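Alkyl hydroperoxide reductase/ Thiol specific antioxidant/ Mal allergen (PDB 5ENU) probably reduces hydrogen peroxide and organic hydroperoxides as a thiol-dependent peroxidase of the peroxiredoxin family. Local coordinates at residues L138-R143 / L155-A160; P64-A69 / G149-V154. All coordinates share one frame; numbering follows the deposited sequence. Where two conformers were deposited one is given.

Interaction 1. Residues L138-R143 / L155-A160; sequences LRQAWR and LSAVQA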
loop_
_atom_site.group_PDB
_atom_site.type_symbol
_atom_site.label_atom_id
_atom_site.label_comp_id
_atom_site.label_asym_id
_atom_site.label_seq_id
_atom_site.Cartn_x
_atom_site.Cartn_y
_atom_site.Cartn_z
ATOM N N LEU A 138 3.211 -9.888 8.847
ATOM C CA LEU A 138 2.450 -9.952 7.601
ATOM C C LEU A 138 1.482 -11.126 7.660
ATOM O O LEU A 138 1.908 -12.280 7.784
ATOM C CB LEU A 138 3.387 -10.094 6.405
ATOM C CG LEU A 138 2.665 -10.170 5.052
ATOM C CD1 LEU A 138 1.811 -8.925 4.806
ATOM C CD2 LEU A 138 3.638 -10.394 3.866
ATOM N N ARG A 139 0.184 -10.837 7.569
ATOM C CA ARG A 139 -0.845 -11.861 7.720
ATOM C C ARG A 139 -1.398 -12.326 6.386
ATOM O O ARG A 139 -1.801 -13.488 6.263
ATOM C CB ARG A 139 -2.003 -11.343 8.588
ATOM C CG ARG A 139 -1.578 -10.927 9.999
ATOM C CD ARG A 139 -1.048 -12.088 10.816
ATOM N NE ARG A 139 -2.093 -13.078 11.023
ATOM C CZ ARG A 139 -2.937 -13.079 12.052
ATOM N NH1 ARG A 139 -2.856 -12.141 13.006
ATOM N NH2 ARG A 139 -3.879 -14.013 12.130
ATOM N N GLN A 140 -1.432 -11.449 5.387
ATOM C CA GLN A 140 -1.976 -11.837 4.099
ATOM C C GLN A 140 -1.409 -10.912 3.029
ATOM O O GLN A 140 -1.200 -9.712 3.273
ATOM C CB GLN A 140 -3.503 -11.776 4.131
ATOM C CG GLN A 140 -4.148 -12.275 2.861
ATOM C CD GLN A 140 -5.617 -12.618 3.045
ATOM O OE1 GLN A 140 -6.198 -12.452 4.140
ATOM N NE2 GLN A 140 -6.241 -13.082 1.964
ATOM N N ALA A 141 -1.163 -11.478 1.849
ATOM C CA ALA A 141 -0.729 -10.739 0.678
ATOM C C ALA A 141 -1.691 -11.025 -0.460
ATOM O O ALA A 141 -2.197 -12.146 -0.596
ATOM C CB ALA A 141 0.679 -11.167 0.245
ATOM N N TRP A 142 -1.940 -10.004 -1.280
ATOM C CA TRP A 142 -2.700 -10.154 -2.516
ATOM C C TRP A 142 -1.826 -9.548 -3.607
ATOM O O TRP A 142 -1.623 -8.332 -3.612
ATOM C CB TRP A 142 -3.985 -9.332 -2.434
ATOM C CG TRP A 142 -5.030 -9.741 -1.425
ATOM C CD1 TRP A 142 -6.177 -10.442 -1.681
ATOM C CD2 TRP A 142 -5.094 -9.354 -0.037
ATOM N NE1 TRP A 142 -6.928 -10.545 -0.531
ATOM C CE2 TRP A 142 -6.290 -9.887 0.491
ATOM C CE3 TRP A 142 -4.246 -8.618 0.814
ATOM C CZ2 TRP A 142 -6.672 -9.722 1.837
ATOM C CZ3 TRP A 142 -4.628 -8.445 2.160
ATOM C CH2 TRP A 142 -5.831 -9.005 2.658
ATOM N N ARG A 143 -1.291 -10.362 -4.513
ATOM C CA ARG A 143 -0.347 -9.848 -5.506
ATOM C C ARG A 143 -0.961 -9.823 -6.900
ATOM O O ARG A 143 -1.607 -10.792 -7.320
ATOM C CB ARG A 143 0.953 -10.656 -5.508
ATOM C CG ARG A 143 1.708 -10.542 -4.182
ATOM C CD ARG A 143 3.066 -11.256 -4.262
ATOM N NE ARG A 143 3.885 -11.115 -3.047
ATOM C CZ ARG A 143 4.736 -10.111 -2.819
ATOM N NH1 ARG A 143 4.882 -9.126 -3.709
ATOM N NH2 ARG A 143 5.430 -10.065 -1.684
ATOM N N LEU A 155 -11.329 -5.771 3.517
ATOM C CA LEU A 155 -12.094 -5.453 4.722
ATOM C C LEU A 155 -12.512 -6.726 5.448
ATOM O O LEU A 155 -12.409 -6.810 6.677
ATOM C CB LEU A 155 -13.321 -4.606 4.388
ATOM C CG LEU A 155 -14.207 -4.241 5.591
ATOM C CD1 LEU A 155 -13.472 -3.457 6.683
ATOM C CD2 LEU A 155 -15.459 -3.497 5.136
ATOM N N SER A 156 -12.987 -7.730 4.705
ATOM C CA SER A 156 -13.341 -8.997 5.337
ATOM C C SER A 156 -12.147 -9.579 6.083
ATOM O O SER A 156 -12.276 -10.037 7.221
ATOM C CB SER A 156 -13.853 -9.985 4.287
ATOM O OG SER A 156 -15.049 -9.523 3.684
ATOM N N ALA A 157 -10.963 -9.540 5.470
ATOM C CA ALA A 157 -9.783 -10.090 6.125
ATOM C C ALA A 157 -9.435 -9.304 7.388
ATOM O O ALA A 157 -9.128 -9.898 8.429
ATOM C CB ALA A 157 -8.616 -10.110 5.132
ATOM N N VAL A 158 -9.509 -7.969 7.321
ATOM C CA VAL A 158 -9.267 -7.131 8.492
ATOM C C VAL A 158 -10.226 -7.501 9.620
ATOM O O VAL A 158 -9.830 -7.628 10.790
ATOM C CB VAL A 158 -9.393 -5.644 8.109
ATOM C CG1 VAL A 158 -9.581 -4.754 9.343
ATOM C CG2 VAL A 158 -8.156 -5.180 7.301
ATOM N N GLN A 159 -11.508 -7.672 9.284
ATOM C CA GLN A 159 -12.509 -7.940 10.315
ATOM C C GLN A 159 -12.324 -9.309 10.955
ATOM O O GLN A 159 -12.701 -9.505 12.113
ATOM C CB GLN A 159 -13.911 -7.796 9.724
ATOM C CG GLN A 159 -14.270 -6.347 9.404
ATOM C CD GLN A 159 -15.524 -6.218 8.586
ATOM O OE1 GLN A 159 -15.864 -7.098 7.810
ATOM N NE2 GLN A 159 -16.210 -5.102 8.744
ATOM N N ALA A 160 -11.784 -10.270 10.218
ATOM C CA ALA A 160 -11.638 -11.627 10.717
ATOM C C ALA A 160 -10.342 -11.862 11.481
ATOM O O ALA A 160 -10.180 -12.946 12.045
ATOM C CB ALA A 160 -11.689 -12.629 9.562
#
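The indole of Trp142 meets Ala157 at its edge, where the methyl CB lies in the ring plane, 3.8 Å from CZ2 on the six-membered ring. The side-chain amide of Gln140 lies below one face at its rim, with NE2 3.1 Å from the indole plane near the CE2-CZ2 edge, and the amide is turned only about 16° from parallel to the ring. The opposite face receives the imidazole of His150, edge to face. In this thioredoxin-fold protein the contact joins the strand 138-143, which pairs with strand 120-132, to the C-terminal helix 150-160. Gln140 and Trp142 are two residues apart on the strand, and both direct their side chains at the helix. The glutamine chain is extended, with CG anti to the backbone N (chi1 -175°), which carries the amide out along the rim of the indole, toward Ala157. Gln140 is itself the second residue of a classic beta bulge, in which Arg139 and Gln140 both face Leu131, and Arg139 NH1 forms a salt bridge with Asp133. The contact lies at the surface and is small, burying 79 Å² in all, and Gln140 and Ala157 approach only to 8.3 Å between their CA atoms. Ala157 CB thus sits beside both flat groups, touching the indole rim and, through van der Waals contact, Gln140 OE1 at 3.5 Å.

Interaction 2. Residues P64-A69 / G149-V154; sequences PKFKKA and GHVDDV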
loop_
_atom_site.group_PDB
_atom_site.type_symbol
_atom_site.label_atom_id
_atom_site.label_comp_id
_atom_site.label_asym_id
_atom_site.label_seq_id
_atom_site.Cartn_x
_atom_site.Cartn_y
_atom_site.Cartn_z
ATOM N N PRO A 64 -14.434 4.208 7.188
ATOM C CA PRO A 64 -14.941 4.128 8.570
ATOM C C PRO A 64 -15.027 2.708 9.078
ATOM O O PRO A 64 -14.811 2.470 10.277
ATOM C CB PRO A 64 -16.331 4.778 8.483
ATOM C CG PRO A 64 -16.268 5.637 7.264
ATOM C CD PRO A 64 -15.393 4.898 6.303
ATOM N N LYS A 65 -15.318 1.747 8.193
ATOM C CA LYS A 65 -15.390 0.358 8.635
ATOM C C LYS A 65 -14.000 -0.207 8.934
ATOM O O LYS A 65 -13.833 -0.987 9.880
ATOM C CB LYS A 65 -16.116 -0.499 7.601
ATOM C CG LYS A 65 -17.570 -0.118 7.405
ATOM C CD LYS A 65 -18.276 -1.176 6.569
ATOM C CE LYS A 65 -19.652 -0.728 6.128
ATOM N NZ LYS A 65 -20.518 -0.454 7.291
ATOM N N PHE A 66 -12.995 0.159 8.131
ATOM C CA PHE A 66 -11.625 -0.222 8.454
ATOM C C PHE A 66 -11.219 0.338 9.814
ATOM O O PHE A 66 -10.663 -0.379 10.659
ATOM C CB PHE A 66 -10.666 0.264 7.366
ATOM C CG PHE A 66 -10.685 -0.580 6.120
ATOM C CD1 PHE A 66 -10.006 -1.796 6.074
ATOM C CD2 PHE A 66 -11.387 -0.166 4.990
ATOM C CE1 PHE A 66 -10.031 -2.575 4.924
ATOM C CE2 PHE A 66 -11.415 -0.962 3.839
ATOM C CZ PHE A 66 -10.724 -2.161 3.811
ATOM N N LYS A 67 -11.518 1.620 10.051
ATOM C CA LYS A 67 -11.158 2.233 11.327
ATOM C C LYS A 67 -11.872 1.546 12.488
ATOM O O LYS A 67 -11.264 1.281 13.533
ATOM C CB LYS A 67 -11.490 3.732 11.308
ATOM C CG LYS A 67 -10.656 4.535 10.329
ATOM C CD LYS A 67 -9.172 4.558 10.689
ATOM C CE LYS A 67 -8.858 5.486 11.857
ATOM N NZ LYS A 67 -8.856 6.931 11.474
ATOM N N LYS A 68 -13.165 1.257 12.329
ATOM C CA LYS A 68 -13.899 0.586 13.392
ATOM C C LYS A 68 -13.272 -0.764 13.717
ATOM O O LYS A 68 -13.261 -1.190 14.880
ATOM C CB LYS A 68 -15.355 0.406 12.962
ATOM C CG LYS A 68 -16.252 -0.122 14.062
ATOM C CD LYS A 68 -17.708 0.015 13.700
ATOM C CE LYS A 68 -18.607 -0.295 14.889
ATOM N NZ LYS A 68 -20.026 0.138 14.652
ATOM N N ALA A 69 -12.744 -1.448 12.704
ATOM C CA ALA A 69 -12.105 -2.741 12.891
ATOM C C ALA A 69 -10.656 -2.627 13.344
ATOM O O ALA A 69 -9.954 -3.640 13.389
ATOM C CB ALA A 69 -12.233 -3.591 11.621
ATOM N N GLY A 149 -13.896 -5.905 -6.364
ATOM C CA GLY A 149 -14.017 -6.843 -5.263
ATOM C C GLY A 149 -12.891 -6.787 -4.249
ATOM O O GLY A 149 -13.041 -7.337 -3.142
ATOM N N HIS A 150 -11.789 -6.104 -4.566
ATOM C CA HIS A 150 -10.585 -6.196 -3.751
ATOM C C HIS A 150 -10.740 -5.523 -2.388
ATOM O O HIS A 150 -10.409 -6.123 -1.360
ATOM C CB HIS A 150 -9.369 -5.633 -4.490
ATOM C CG HIS A 150 -8.109 -5.726 -3.690
ATOM N ND1 HIS A 150 -7.638 -6.928 -3.189
ATOM C CD2 HIS A 150 -7.208 -4.785 -3.321
ATOM C CE1 HIS A 150 -6.521 -6.708 -2.517
ATOM N NE2 HIS A 150 -6.237 -5.417 -2.586
ATOM N N VAL A 151 -11.245 -4.285 -2.345
ATOM C CA VAL A 151 -11.408 -3.616 -1.056
ATOM C C VAL A 151 -12.351 -4.401 -0.156
ATOM O O VAL A 151 -12.111 -4.524 1.056
ATOM C CB VAL A 151 -11.850 -2.153 -1.253
ATOM C CG1 VAL A 151 -12.086 -1.457 0.087
ATOM C CG2 VAL A 151 -10.794 -1.396 -2.046
ATOM N N ASP A 152 -13.421 -4.969 -0.726
ATOM C CA ASP A 152 -14.328 -5.816 0.060
ATOM C C ASP A 152 -13.573 -6.987 0.685
ATOM O O ASP A 152 -13.773 -7.317 1.860
ATOM C CB ASP A 152 -15.434 -6.388 -0.838
ATOM C CG ASP A 152 -16.469 -5.352 -1.263
ATOM O OD1 ASP A 152 -17.198 -5.633 -2.242
ATOM O OD2 ASP A 152 -16.582 -4.286 -0.625
ATOM N N ASP A 153 -12.721 -7.652 -0.111
ATOM C CA ASP A 153 -11.946 -8.778 0.394
ATOM C C ASP A 153 -10.997 -8.339 1.501
ATOM O O ASP A 153 -10.831 -9.048 2.501
ATOM C CB ASP A 153 -11.135 -9.414 -0.743
ATOM C CG ASP A 153 -12.004 -10.094 -1.797
ATOM O OD1 ASP A 153 -13.179 -10.408 -1.522
ATOM O OD2 ASP A 153 -11.485 -10.357 -2.909
ATOM N N VAL A 154 -10.328 -7.200 1.323
ATOM C CA VAL A 154 -9.399 -6.743 2.348
ATOM C C VAL A 154 -10.151 -6.405 3.632
ATOM O O VAL A 154 -9.695 -6.743 4.734
ATOM C CB VAL A 154 -8.542 -5.578 1.831
ATOM C CG1 VAL A 154 -7.588 -5.064 2.914
ATOM C CG2 VAL A 154 -7.761 -6.005 0.598
#
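Val154, one of the two valines that meet the ring of Phe66, gives its backbone N-H to the O of His150 at 2.9 Å, a bond that belongs to the first turns of helix 150-160. The turn before it is closed by Asp153 N and the O of Gly149, which occupies the N-cap position. This winding brings Val151 and Val154, three residues apart, to the same flank of the helix, where the phenyl ring arrives from helix 50-68. Val151 puts its CG1 at the ring edge, in the plane of the phenyl, 3.8 Å from Phe66 CE2. That methyl is anti to the backbone N (chi1 177°); Val154 CG1 has the same torsion, anti to its own backbone N, and comes within 4.0 Å of Phe66 CE1. Both valine side chains cross the phenylalanine at about a right angle. In the thioredoxin fold of this peroxiredoxin, Phe66 packs the end of helix 50-68 against the start of the C-terminal helix, in a buried, apolar contact of 127 Å². The main chain takes part too: Phe66 CZ lies 3.9 Å from Val151 O. Val154 uses its second methyl in another direction, with CG2 held 3.4 Å above the imidazole plane of His150 and offset toward the rim. His150 NE2 is hydrogen-bonded to Thr129 OG1, which ties the imidazole to strand 120-132.

From the N terminus, residues 64-69 come first, at the end of helix 50-68. The chain then builds most of the central sheet, including strands 71-77, 97-99, 112-117 and 120-132, and adds strand 138-143 before 149-154 returns to close the long loop of interaction 2. Interaction 1 opens within that loop, at 138-143, and closes just beyond it at 155-160, so the two contacts cross. Their centres lie 9 Å apart, and both use helix 150-160, which is packed between helix 50-68 and strand 138-143. Phe66 CE1, 3.5 Å from Leu155 CA, and Val158 CG1, 3.7 Å from Ala69 CB, make the two contacts continuous.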